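PDB 6SQ8: fatty acid CoA ligase from Marinactinospora thermotolerans, which belongs to the ANL superfamily of AMP-binding enzymes, joining a large AMP-binding domain to a small C-terminal domain, and holds adenosine monophosphate in this model. Local coordinates for residues Y405-H419 and L456-H468. Residues are numbered along the deposited sequence; the frame is centred on the assembly and turned at random.
With AMP (adenosine monophosphate), chain G.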
# COMPACT_ATOMS: atom_id res chain seq x y z
N TYR A 405 -31.10 4.65 6.15
CA TYR A 405 -30.69 3.72 5.08
C TYR A 405 -29.24 4.04 4.70
O TYR A 405 -28.85 5.21 4.67
CB TYR A 405 -31.65 3.76 3.88
CG TYR A 405 -33.06 3.30 4.18
CD1 TYR A 405 -33.43 1.97 4.12
CD2 TYR A 405 -34.05 4.21 4.51
CE1 TYR A 405 -34.74 1.56 4.39
CE2 TYR A 405 -35.36 3.83 4.77
CZ TYR A 405 -35.70 2.50 4.73
OH TYR A 405 -36.98 2.13 5.03
N ASN A 406 -28.45 3.00 4.42
CA ASN A 406 -27.06 3.12 4.02
C ASN A 406 -26.95 3.15 2.49
O ASN A 406 -27.31 2.19 1.82
CB ASN A 406 -26.18 1.99 4.58
CG ASN A 406 -25.80 2.21 6.02
OD1 ASN A 406 -26.06 3.27 6.59
ND2 ASN A 406 -25.11 1.24 6.59
N VAL A 407 -26.40 4.25 1.98
CA VAL A 407 -26.00 4.33 0.59
C VAL A 407 -24.48 4.18 0.55
O VAL A 407 -23.74 5.02 1.06
CB VAL A 407 -26.46 5.66 -0.03
CG1 VAL A 407 -25.71 6.00 -1.31
CG2 VAL A 407 -27.96 5.66 -0.28
N TYR A 408 -24.00 3.09 -0.06
CA TYR A 408 -22.57 2.84 -0.09
C TYR A 408 -22.01 3.53 -1.33
O TYR A 408 -22.42 3.23 -2.45
CB TYR A 408 -22.28 1.34 -0.06
CG TYR A 408 -22.83 0.68 1.19
CD1 TYR A 408 -22.30 0.97 2.44
CD2 TYR A 408 -23.93 -0.16 1.13
CE1 TYR A 408 -22.83 0.41 3.59
CE2 TYR A 408 -24.46 -0.74 2.27
CZ TYR A 408 -23.91 -0.46 3.50
OH TYR A 408 -24.44 -1.04 4.61
N SER A 409 -21.11 4.48 -1.11
CA SER A 409 -20.64 5.33 -2.19
C SER A 409 -19.95 4.51 -3.30
O SER A 409 -20.03 4.90 -4.44
CB SER A 409 -19.75 6.42 -1.68
OG SER A 409 -18.75 5.87 -0.84
N ARG A 410 -19.30 3.40 -2.96
CA ARG A 410 -18.56 2.63 -3.98
C ARG A 410 -19.55 1.94 -4.93
O ARG A 410 -19.27 1.84 -6.11
CB ARG A 410 -17.56 1.65 -3.36
CG ARG A 410 -16.31 2.34 -2.83
CD ARG A 410 -15.13 1.43 -2.59
NE ARG A 410 -14.36 1.86 -1.41
CZ ARG A 410 -13.47 1.11 -0.78
NH1 ARG A 410 -13.14 -0.06 -1.28
NH2 ARG A 410 -12.91 1.53 0.33
N ARG A 411 -20.71 1.52 -4.43
CA ARG A 411 -21.73 0.91 -5.28
C ARG A 411 -22.19 1.94 -6.32
O ARG A 411 -22.40 1.59 -7.48
CB ARG A 411 -22.93 0.37 -4.48
CG ARG A 411 -22.64 -0.85 -3.63
CD ARG A 411 -23.60 -2.05 -3.63
NE ARG A 411 -25.03 -1.77 -3.79
CZ ARG A 411 -25.93 -1.70 -2.81
NH1 ARG A 411 -25.59 -1.93 -1.55
NH2 ARG A 411 -27.20 -1.44 -3.10
N VAL A 412 -22.32 3.22 -5.93
CA VAL A 412 -22.78 4.27 -6.83
C VAL A 412 -21.70 4.57 -7.89
O VAL A 412 -22.02 4.80 -9.06
CB VAL A 412 -23.19 5.54 -6.06
CG1 VAL A 412 -23.69 6.66 -6.99
CG2 VAL A 412 -24.26 5.22 -5.04
N GLU A 413 -20.43 4.58 -7.46
CA GLU A 413 -19.28 4.82 -8.35
C GLU A 413 -19.16 3.71 -9.40
O GLU A 413 -18.89 3.99 -10.57
CB GLU A 413 -17.99 4.91 -7.54
CG GLU A 413 -17.91 6.15 -6.65
CD GLU A 413 -16.90 6.09 -5.51
OE1 GLU A 413 -16.12 5.10 -5.43
OE2 GLU A 413 -16.91 7.04 -4.70
N HIS A 414 -19.35 2.45 -8.98
CA HIS A 414 -19.26 1.28 -9.87
C HIS A 414 -20.24 1.47 -11.05
O HIS A 414 -19.86 1.28 -12.21
CB HIS A 414 -19.50 -0.04 -9.11
CG HIS A 414 -18.41 -0.42 -8.15
ND1 HIS A 414 -18.60 -1.38 -7.15
CD2 HIS A 414 -17.14 0.04 -8.01
CE1 HIS A 414 -17.48 -1.52 -6.45
NE2 HIS A 414 -16.56 -0.65 -6.96
N VAL A 415 -21.47 1.87 -10.73
CA VAL A 415 -22.52 2.07 -11.74
C VAL A 415 -22.16 3.23 -12.68
O VAL A 415 -22.26 3.10 -13.88
CB VAL A 415 -23.90 2.29 -11.08
CG1 VAL A 415 -24.93 2.70 -12.11
CG2 VAL A 415 -24.40 1.07 -10.34
N LEU A 416 -21.76 4.36 -12.12
CA LEU A 416 -21.36 5.53 -12.92
C LEU A 416 -20.23 5.14 -13.88
O LEU A 416 -20.28 5.48 -15.05
CB LEU A 416 -20.94 6.69 -12.00
CG LEU A 416 -22.07 7.34 -11.20
CD1 LEU A 416 -21.53 8.28 -10.13
CD2 LEU A 416 -23.01 8.09 -12.10
N THR A 417 -19.22 4.41 -13.38
CA THR A 417 -18.00 4.13 -14.15
C THR A 417 -18.24 3.05 -15.21
O THR A 417 -17.46 2.97 -16.17
CB THR A 417 -16.80 3.79 -13.25
OG1 THR A 417 -17.13 2.70 -12.39
CG2 THR A 417 -16.34 4.98 -12.43
N GLU A 418 -19.31 2.25 -15.06
CA GLU A 418 -19.72 1.29 -16.08
C GLU A 418 -20.09 2.02 -17.37
O GLU A 418 -19.95 1.46 -18.44
CB GLU A 418 -20.94 0.46 -15.67
CG GLU A 418 -20.64 -0.80 -14.89
CD GLU A 418 -19.50 -1.67 -15.41
OE1 GLU A 418 -19.52 -2.02 -16.63
OE2 GLU A 418 -18.59 -1.97 -14.58
N HIS A 419 -20.60 3.25 -17.26
CA HIS A 419 -20.90 4.05 -18.45
C HIS A 419 -19.62 4.20 -19.28
O HIS A 419 -18.54 4.44 -18.72
CB HIS A 419 -21.52 5.40 -18.09
CG HIS A 419 -22.13 6.11 -19.25
ND1 HIS A 419 -21.37 6.83 -20.16
CD2 HIS A 419 -23.42 6.22 -19.64
CE1 HIS A 419 -22.18 7.33 -21.08
NE2 HIS A 419 -23.44 6.96 -20.79
N LEU A 456 -26.46 9.52 -16.54
CA LEU A 456 -25.75 8.95 -15.41
C LEU A 456 -26.70 8.82 -14.22
O LEU A 456 -26.74 7.77 -13.57
CB LEU A 456 -24.54 9.83 -15.09
CG LEU A 456 -23.54 10.06 -16.22
CD1 LEU A 456 -22.35 10.84 -15.72
CD2 LEU A 456 -23.07 8.76 -16.83
N ARG A 457 -27.48 9.87 -13.92
CA ARG A 457 -28.46 9.79 -12.86
C ARG A 457 -29.40 8.62 -13.15
O ARG A 457 -29.73 7.86 -12.26
CB ARG A 457 -29.20 11.11 -12.71
CG ARG A 457 -28.37 12.19 -12.03
CD ARG A 457 -29.15 13.45 -11.69
NE ARG A 457 -28.83 14.55 -12.59
CZ ARG A 457 -28.04 15.60 -12.30
NH1 ARG A 457 -27.60 15.81 -11.06
NH2 ARG A 457 -27.67 16.44 -13.26
N ALA A 458 -29.81 8.48 -14.41
CA ALA A 458 -30.82 7.50 -14.83
C ALA A 458 -30.28 6.08 -14.70
O ALA A 458 -31.01 5.14 -14.35
CB ALA A 458 -31.24 7.79 -16.24
N LEU A 459 -28.98 5.94 -14.96
CA LEU A 459 -28.28 4.68 -14.87
C LEU A 459 -28.23 4.23 -13.40
O LEU A 459 -28.50 3.06 -13.08
CB LEU A 459 -26.88 4.90 -15.46
CG LEU A 459 -26.09 3.65 -15.83
CD1 LEU A 459 -26.89 2.69 -16.71
CD2 LEU A 459 -24.81 4.06 -16.55
N VAL A 460 -27.92 5.17 -12.50
CA VAL A 460 -27.88 4.87 -11.08
C VAL A 460 -29.30 4.48 -10.64
O VAL A 460 -29.47 3.52 -9.92
CB VAL A 460 -27.32 6.03 -10.24
CG1 VAL A 460 -27.59 5.85 -8.75
CG2 VAL A 460 -25.84 6.24 -10.49
N ARG A 461 -30.30 5.22 -11.12
CA ARG A 461 -31.66 5.01 -10.69
C ARG A 461 -32.13 3.61 -11.10
O ARG A 461 -32.88 3.01 -10.36
CB ARG A 461 -32.62 6.07 -11.22
CG ARG A 461 -33.95 6.09 -10.47
CD ARG A 461 -34.94 7.11 -11.01
NE ARG A 461 -34.35 8.43 -11.22
CZ ARG A 461 -34.19 9.35 -10.28
NH1 ARG A 461 -34.70 9.15 -9.07
NH2 ARG A 461 -33.55 10.46 -10.58
N ASP A 462 -31.72 3.12 -12.27
CA ASP A 462 -32.20 1.82 -12.78
C ASP A 462 -31.58 0.67 -11.97
O ASP A 462 -32.26 -0.30 -11.67
CB ASP A 462 -31.92 1.62 -14.28
CG ASP A 462 -32.59 0.37 -14.87
OD1 ASP A 462 -33.68 -0.00 -14.38
OD2 ASP A 462 -32.02 -0.25 -15.83
N HIS A 463 -30.29 0.81 -11.62
CA HIS A 463 -29.50 -0.26 -11.04
C HIS A 463 -29.65 -0.28 -9.51
O HIS A 463 -29.76 -1.35 -8.94
CB HIS A 463 -28.03 -0.15 -11.46
CG HIS A 463 -27.75 -0.69 -12.83
ND1 HIS A 463 -27.87 0.08 -13.96
CD2 HIS A 463 -27.38 -1.92 -13.25
CE1 HIS A 463 -27.58 -0.64 -15.02
NE2 HIS A 463 -27.26 -1.87 -14.61
N LEU A 464 -29.61 0.89 -8.87
CA LEU A 464 -29.60 0.98 -7.41
C LEU A 464 -30.93 1.45 -6.80
O LEU A 464 -31.33 0.95 -5.76
CB LEU A 464 -28.43 1.87 -6.98
CG LEU A 464 -27.06 1.34 -7.41
CD1 LEU A 464 -25.93 2.27 -6.98
CD2 LEU A 464 -26.84 -0.05 -6.85
N GLY A 465 -31.61 2.40 -7.43
CA GLY A 465 -32.89 2.89 -6.88
C GLY A 465 -32.80 4.37 -6.60
O GLY A 465 -31.77 4.94 -6.83
N ASP A 466 -33.91 4.97 -6.14
CA ASP A 466 -34.04 6.43 -6.04
C ASP A 466 -33.03 7.03 -5.06
O ASP A 466 -32.50 8.09 -5.33
CB ASP A 466 -35.45 6.85 -5.64
CG ASP A 466 -36.54 6.72 -6.71
OD1 ASP A 466 -36.29 7.17 -7.87
OD2 ASP A 466 -37.64 6.18 -6.35
N LEU A 467 -32.79 6.38 -3.92
CA LEU A 467 -32.02 6.98 -2.84
C LEU A 467 -30.56 7.18 -3.25
O LEU A 467 -29.91 8.11 -2.76
CB LEU A 467 -32.07 6.06 -1.62
CG LEU A 467 -33.39 5.98 -0.87
CD1 LEU A 467 -33.25 5.08 0.35
CD2 LEU A 467 -33.85 7.35 -0.41
N HIS A 468 -30.07 6.29 -4.13
CA HIS A 468 -28.66 6.29 -4.56
C HIS A 468 -28.34 7.34 -5.61
O HIS A 468 -27.17 7.58 -5.87
CB HIS A 468 -28.27 4.91 -5.09
CG HIS A 468 -28.33 3.86 -4.04
ND1 HIS A 468 -29.54 3.30 -3.63
CD2 HIS A 468 -27.36 3.28 -3.30
CE1 HIS A 468 -29.29 2.40 -2.71
NE2 HIS A 468 -27.97 2.39 -2.49
P AMP G . -4.66 2.78 4.84
O1P AMP G . -3.66 1.71 5.13
O2P AMP G . -5.58 3.14 6.01
O3P AMP G . -4.00 3.97 4.17
O5' AMP G . -5.59 2.10 3.67
C5' AMP G . -6.57 1.05 3.86
C4' AMP G . -7.82 1.27 3.01
O4' AMP G . -7.55 1.38 1.62
C3' AMP G . -8.76 0.09 3.10
O3' AMP G . -9.62 0.40 4.16
C2' AMP G . -9.47 -0.02 1.76
O2' AMP G . -10.77 0.60 1.64
C1' AMP G . -8.50 0.66 0.82
N9 AMP G . -7.85 -0.38 -0.02
C8 AMP G . -6.58 -0.84 0.06
N7 AMP G . -6.36 -1.80 -0.89
C5 AMP G . -7.51 -1.95 -1.58
C6 AMP G . -7.99 -2.80 -2.70
N6 AMP G . -7.18 -3.68 -3.30
N1 AMP G . -9.26 -2.64 -3.10
C2 AMP G . -10.10 -1.74 -2.50
N3 AMP G . -9.74 -0.94 -1.47
C4 AMP G . -8.49 -1.01 -0.99
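The imidazoles of His468 and His419 each take a methyl group on a ring face in a CH-pi contact, one near either end of a contact between two helices that no hydrogen bond crosses. Helix 409-418 packs on residues 456-463 of helix 453-463 within the small C-terminal domain of this ANL-superfamily enzyme; the two segments run at 123° to each other, their axes approaching to 9.1 Å. Val407, on the strand leading into the first helix, lays CG2 over the face of His468, 4.0 Å from the ring centroid, while CG2 of Val412 meets the same ring at its edge. CG2 of Val407 lies anti to the carbonyl carbon, which sets it over the ring, and CG1 touches CD2 of His468 as well.

Between the two histidines the packing is mostly aliphatic. Val415 splits its two methyls between the helix backbone and Leu464: CG1, anti to the backbone N (chi1 172°), lies against the backbone at Leu459 and Val460, and CG2 meets Leu464 tip to tip. CD1 of Leu464 turns to the first helix and comes 3.6 Å from the carbonyl O of Arg411, while CD2 lies at the edge of the Arg411 guanidinium. CD2 of Leu416 rests 3.7 Å from CG2 of Val460, and both Leu416 and Val412 also touch Val427 of strand 422-432.

From the same turn as Arg411, the long side chain of Arg410 reaches the nucleotide: its NH2 donates to O2' of AMP at 2.7 Å, with O2' near the guanidinium plane. At the far end His419, whose ND1 is hydrogen-bonded to Asp421 N, has CD2 of Leu459 at its ring edge and CD2 of Leu456 over one face, 4.0 Å from the centroid and 24° off the ring normal.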